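PDB 4AY7: Methylcobalamin\: coenzyme M methyltransferase from Methanosarcina mazei, which transfers the methyl group of a methylated corrinoid to coenzyme M, a zinc-dependent step of methanogenesis. Local coordinates for residues 88-93 / 128-133; 194-199 / 233-238. All coordinates share one frame; numbering follows the deposited sequence.

Interaction 1 of 2, residues 88-93 / 128-133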
loop_
_atom_site.group_PDB
_atom_site.type_symbol
_atom_site.label_atom_id
_atom_site.label_comp_id
_atom_site.label_asym_id
_atom_site.label_seq_id
_atom_site.Cartn_x
_atom_site.Cartn_y
_atom_site.Cartn_z
ATOM N N VAL A 88 -5.172 12.206 -3.950
ATOM C CA VAL A 88 -4.570 13.540 -4.172
ATOM C C VAL A 88 -5.256 14.266 -5.347
ATOM O O VAL A 88 -5.471 15.502 -5.299
ATOM C CB VAL A 88 -3.036 13.451 -4.331
ATOM C CG1 VAL A 88 -2.414 13.032 -2.982
ATOM C CG2 VAL A 88 -2.610 12.448 -5.364
ATOM N N GLU A 89 -5.666 13.514 -6.351
ATOM C CA GLU A 89 -6.437 14.048 -7.418
ATOM C C GLU A 89 -7.805 14.518 -6.961
ATOM O O GLU A 89 -8.252 15.567 -7.433
ATOM C CB GLU A 89 -6.656 13.004 -8.484
ATOM C CG GLU A 89 -7.492 13.504 -9.636
ATOM C CD GLU A 89 -7.568 12.502 -10.791
ATOM O OE1 GLU A 89 -7.717 11.329 -10.498
ATOM O OE2 GLU A 89 -7.516 12.815 -12.009
ATOM N N ALA A 90 -8.494 13.748 -6.164
ATOM C CA ALA A 90 -9.773 14.193 -5.562
ATOM C C ALA A 90 -9.600 15.446 -4.707
ATOM O O ALA A 90 -10.446 16.343 -4.778
ATOM C CB ALA A 90 -10.405 13.054 -4.806
ATOM N N MET A 91 -8.432 15.594 -4.114
ATOM C CA MET A 91 -8.046 16.808 -3.377
ATOM C C MET A 91 -7.602 18.008 -4.241
ATOM O O MET A 91 -7.268 19.066 -3.674
ATOM C CB MET A 91 -7.000 16.485 -2.311
ATOM C CG MET A 91 -7.522 15.664 -1.093
ATOM S SD MET A 91 -8.641 16.682 -0.102
ATOM C CE MET A 91 -7.340 17.700 0.652
ATOM N N GLY A 92 -7.534 17.841 -5.567
ATOM C CA GLY A 92 -7.234 18.944 -6.498
ATOM C C GLY A 92 -5.929 18.848 -7.293
ATOM O O GLY A 92 -5.688 19.645 -8.153
ATOM N N CYS A 93 -5.123 17.798 -7.068
ATOM C CA CYS A 93 -3.966 17.564 -7.916
ATOM C C CYS A 93 -4.342 17.221 -9.374
ATOM O O CYS A 93 -5.356 16.578 -9.666
ATOM C CB CYS A 93 -3.047 16.455 -7.325
ATOM S SG CYS A 93 -2.298 16.871 -5.716
ATOM N N GLY A 128 -13.102 13.156 -8.391
ATOM C CA GLY A 128 -12.043 12.379 -9.032
ATOM C C GLY A 128 -12.516 10.970 -9.312
ATOM O O GLY A 128 -13.645 10.771 -9.729
ATOM N N ARG A 129 -11.636 10.015 -9.017
ATOM C CA ARG A 129 -11.880 8.603 -9.258
ATOM C C ARG A 129 -12.210 7.847 -7.975
ATOM O O ARG A 129 -12.296 6.618 -7.986
ATOM C CB ARG A 129 -10.690 8.055 -10.006
ATOM C CG ARG A 129 -10.489 8.615 -11.379
ATOM C CD ARG A 129 -9.204 8.072 -11.996
ATOM N NE ARG A 129 -7.992 8.658 -11.409
ATOM C CZ ARG A 129 -6.991 7.972 -10.906
ATOM N NH1 ARG A 129 -7.007 6.660 -10.943
ATOM N NH2 ARG A 129 -5.953 8.623 -10.397
ATOM N N ILE A 130 -12.528 8.571 -6.904
ATOM C CA ILE A 130 -12.945 7.936 -5.680
ATOM C C ILE A 130 -14.125 7.028 -5.966
ATOM O O ILE A 130 -14.145 5.844 -5.572
ATOM C CB ILE A 130 -13.186 8.948 -4.509
ATOM C CG1 ILE A 130 -11.802 9.433 -4.018
ATOM C CG2 ILE A 130 -13.870 8.250 -3.309
ATOM C CD1 ILE A 130 -11.858 10.478 -2.930
ATOM N N PRO A 131 -15.090 7.523 -6.690
ATOM C CA PRO A 131 -16.181 6.621 -6.989
ATOM C C PRO A 131 -15.847 5.407 -7.896
ATOM O O PRO A 131 -16.579 4.407 -7.836
ATOM C CB PRO A 131 -17.174 7.545 -7.721
ATOM C CG PRO A 131 -16.836 8.934 -7.255
ATOM C CD PRO A 131 -15.340 8.877 -7.238
ATOM N N VAL A 132 -14.782 5.459 -8.689
ATOM C CA VAL A 132 -14.339 4.285 -9.448
ATOM C C VAL A 132 -13.819 3.186 -8.476
ATOM O O VAL A 132 -14.191 2.001 -8.608
ATOM C CB VAL A 132 -13.200 4.625 -10.423
ATOM C CG1 VAL A 132 -12.840 3.416 -11.233
ATOM C CG2 VAL A 132 -13.654 5.682 -11.455
ATOM N N VAL A 133 -12.977 3.599 -7.517
ATOM C CA VAL A 133 -12.427 2.677 -6.547
ATOM C C VAL A 133 -13.510 2.072 -5.664
ATOM O O VAL A 133 -13.539 0.853 -5.497
ATOM C CB VAL A 133 -11.377 3.357 -5.657
ATOM C CG1 VAL A 133 -10.909 2.361 -4.571
ATOM C CG2 VAL A 133 -10.186 3.774 -6.543
HETATM O O HOH W 1 -9.054 10.658 -8.244
#
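Gly128 comes up against Ala90, with their CA atoms 4.5 Å apart. The positive phi of Gly128 (62°) and the close approach of Ala90 leave little room for a side chain. Arg129 follows at the N-cap position of helix 130-144 and forms the polar half of the contact. Arg129 NE gives a hydrogen bond of 2.8 Å to Glu89 OE1, within a salt bridge. The carboxylate oxygen lies at the guanidinium edge, near its plane, and uses its syn lone pair. Arg129 NH2 adds a weak bond to Glu89 OE1 at 3.2 Å. The two side chains cross at about a right angle, with their flat groups turned 65° apart. Glu89 reaches over because its CG stands anti to the backbone N (chi1 179°) and the chain beyond is extended. A water also donates to Glu89 OE1 (2.7 Å) and accepts from Arg129 N (2.8 Å). OE1 thus takes three bonds, one of them weak. The guanidinium is fixed further by NH1 bonding to the 3-sulfinoalanine at position 83. In this URO-D-family TIM barrel the salt bridge so positions an arginine side chain about 9 Å from that of Gln103, which binds coenzyme M. Ile130 brings the apolar half: Ile130 CD1 meets Ala90 CB at 3.5 Å. The contact joins the end of helix 86-90, closed by a Schellman motif at Gly92, to the start of helix 130-144. Val88 and Met91 pack on helix 157-165. Helix 178-202 lies against both segments, through Met91 and Val133, and Val88 N bonds Glu155 at the end of strand 150-155.

Interaction 2 of 2, residues 194-199 / 233-238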
loop_
_atom_site.group_PDB
_atom_site.type_symbol
_atom_site.label_atom_id
_atom_site.label_comp_id
_atom_site.label_asym_id
_atom_site.label_seq_id
_atom_site.Cartn_x
_atom_site.Cartn_y
_atom_site.Cartn_z
ATOM N N ILE A 194 -10.997 9.961 5.845
ATOM C CA ILE A 194 -12.312 9.959 5.172
ATOM C C ILE A 194 -12.338 8.921 4.029
ATOM O O ILE A 194 -13.293 8.159 3.882
ATOM C CB ILE A 194 -12.715 11.336 4.647
ATOM C CG1 ILE A 194 -13.017 12.311 5.820
ATOM C CG2 ILE A 194 -13.925 11.219 3.678
ATOM C CD1 ILE A 194 -13.005 13.801 5.503
ATOM N N TYR A 195 -11.335 8.961 3.181
ATOM C CA TYR A 195 -11.269 8.038 2.005
ATOM C C TYR A 195 -11.078 6.604 2.457
ATOM O O TYR A 195 -11.774 5.689 2.005
ATOM C CB TYR A 195 -10.113 8.455 1.122
ATOM C CG TYR A 195 -9.855 7.567 -0.100
ATOM C CD1 TYR A 195 -10.898 6.998 -0.822
ATOM C CD2 TYR A 195 -8.566 7.318 -0.525
ATOM C CE1 TYR A 195 -10.667 6.196 -1.940
ATOM C CE2 TYR A 195 -8.295 6.568 -1.692
ATOM C CZ TYR A 195 -9.365 5.990 -2.381
ATOM O OH TYR A 195 -9.149 5.200 -3.472
ATOM N N ALA A 196 -10.157 6.399 3.391
ATOM C CA ALA A 196 -9.914 5.042 3.944
ATOM C C ALA A 196 -11.214 4.410 4.504
ATOM O O ALA A 196 -11.560 3.303 4.147
ATOM C CB ALA A 196 -8.827 5.106 5.032
ATOM N N ASN A 197 -11.939 5.127 5.359
ATOM C CA ASN A 197 -13.194 4.648 5.839
ATOM C C ASN A 197 -14.235 4.378 4.830
ATOM O O ASN A 197 -15.064 3.453 4.999
ATOM C CB ASN A 197 -13.719 5.509 7.022
ATOM C CG ASN A 197 -12.933 5.295 8.324
ATOM O OD1 ASN A 197 -12.513 4.215 8.594
ATOM N ND2 ASN A 197 -12.741 6.350 9.121
ATOM N N ALA A 198 -14.253 5.187 3.750
ATOM C CA ALA A 198 -15.110 4.889 2.629
ATOM C C ALA A 198 -14.773 3.579 1.980
ATOM O O ALA A 198 -15.693 2.858 1.572
ATOM C CB ALA A 198 -15.088 5.998 1.559
ATOM N N MET A 199 -13.496 3.310 1.745
ATOM C CA MET A 199 -13.125 1.987 1.199
ATOM C C MET A 199 -13.559 0.852 2.135
ATOM O O MET A 199 -14.085 -0.148 1.662
ATOM C CB MET A 199 -11.629 1.880 0.917
ATOM C CG MET A 199 -11.158 2.721 -0.227
ATOM S SD MET A 199 -9.509 2.341 -0.913
ATOM C CE MET A 199 -8.456 3.141 0.280
ATOM N N GLN A 233 -0.127 7.900 13.397
ATOM C CA GLN A 233 -0.900 7.462 14.575
ATOM C C GLN A 233 -2.372 7.844 14.516
ATOM O O GLN A 233 -3.242 7.002 14.804
ATOM C CB GLN A 233 -0.310 8.028 15.855
ATOM C CG GLN A 233 0.970 7.314 16.206
ATOM C CD GLN A 233 1.758 7.959 17.352
ATOM O OE1 GLN A 233 1.733 9.169 17.537
ATOM N NE2 GLN A 233 2.494 7.152 18.079
ATOM N N LYS A 234 -2.661 9.071 14.075
ATOM C CA LYS A 234 -4.052 9.512 14.003
ATOM C C LYS A 234 -4.788 8.754 12.929
ATOM O O LYS A 234 -5.972 8.383 13.096
ATOM C CB LYS A 234 -4.142 10.987 13.746
ATOM C CG LYS A 234 -5.551 11.537 13.790
ATOM C CD LYS A 234 -5.492 13.013 13.424
ATOM C CE LYS A 234 -6.836 13.713 13.600
ATOM N NZ LYS A 234 -7.402 13.337 14.938
ATOM N N PHE A 235 -4.112 8.536 11.783
ATOM C CA PHE A 235 -4.738 7.726 10.750
ATOM C C PHE A 235 -5.117 6.329 11.233
ATOM O O PHE A 235 -6.274 5.872 11.057
ATOM C CB PHE A 235 -3.761 7.598 9.566
ATOM C CG PHE A 235 -4.298 6.792 8.430
ATOM C CD1 PHE A 235 -4.102 5.449 8.375
ATOM C CD2 PHE A 235 -4.997 7.432 7.380
ATOM C CE1 PHE A 235 -4.574 4.692 7.307
ATOM C CE2 PHE A 235 -5.501 6.694 6.327
ATOM C CZ PHE A 235 -5.296 5.300 6.304
ATOM N N ALA A 236 -4.140 5.626 11.815
ATOM C CA ALA A 236 -4.323 4.211 12.204
ATOM C C ALA A 236 -5.396 4.151 13.245
ATOM O O ALA A 236 -6.268 3.283 13.198
ATOM C CB ALA A 236 -3.064 3.622 12.767
ATOM N N SER A 237 -5.419 5.147 14.127
ATOM C CA SER A 237 -6.452 5.096 15.168
ATOM C C SER A 237 -7.864 5.429 14.704
ATOM O O SER A 237 -8.837 5.090 15.372
ATOM C CB SER A 237 -6.020 5.900 16.385
ATOM O OG SER A 237 -6.134 7.276 16.099
ATOM N N SER A 238 -7.988 6.182 13.616
ATOM C CA SER A 238 -9.286 6.664 13.163
ATOM C C SER A 238 -9.950 5.819 12.074
ATOM O O SER A 238 -11.125 6.034 11.720
ATOM C CB SER A 238 -9.088 8.069 12.642
ATOM O OG SER A 238 -8.434 8.923 13.611
#
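Phe235 has its CG anti to the backbone N (chi1 -180°), which carries the ring across to Ala196, while Asn197 has CG beside its backbone N (chi1 -72°), which brings the amide to Ser238. The two helices belong to the TIM barrel of the URO-D family. Helix 178-202 leads into strand 206-210, and helix 221-238 into the next parallel strand, 242-246, so they are successive outer helices of the barrel. The CA atoms of Ala196 and Phe235 are 9.0 Å apart, and the ring spans that distance. Phe235 CZ lies 3.8 Å from Ala196 CB, and CE2 is nearly as close. Met154 of strand 150-155 touches both residues from the barrel side. The polar link lies at the end of helix 221-238. Asn197 ND2 donates to Ser238 O, and OD1 accepts from Asn240 N, so both ends of the amide are used and its rotation is set. With an alanine in its place, Ser238 O and Asn240 N would probably both lose this mate, and the polar tie between the two helices would go. Ser238 OG turns back to Lys234 O at 2.6 Å. The Asn197 ND2 to Ser238 O bond is almost straight, 3.1 Å long with an N-H...O angle of 179°.

How the interactions relate
Interaction 1 comes first along the chain and interaction 2 follows it, with centres 16 Å apart. Each pairs a polar link with a small apolar touch on an alanine. In interaction 1, the more buried of the two, the link is a two-bond salt bridge with a water, and it lies toward the coenzyme M site. Interaction 2 is only partly buried, and its link is a neutral amide-to-carbonyl bond between neighbouring outer helices. Helix 178-202 carries one side of interaction 2 and packs against helix 130-144 of interaction 1. There Val133 CG1 packs on Tyr195 OH at 3.5 Å and on Met199 SD, and Ile130 meets the Tyr195 ring.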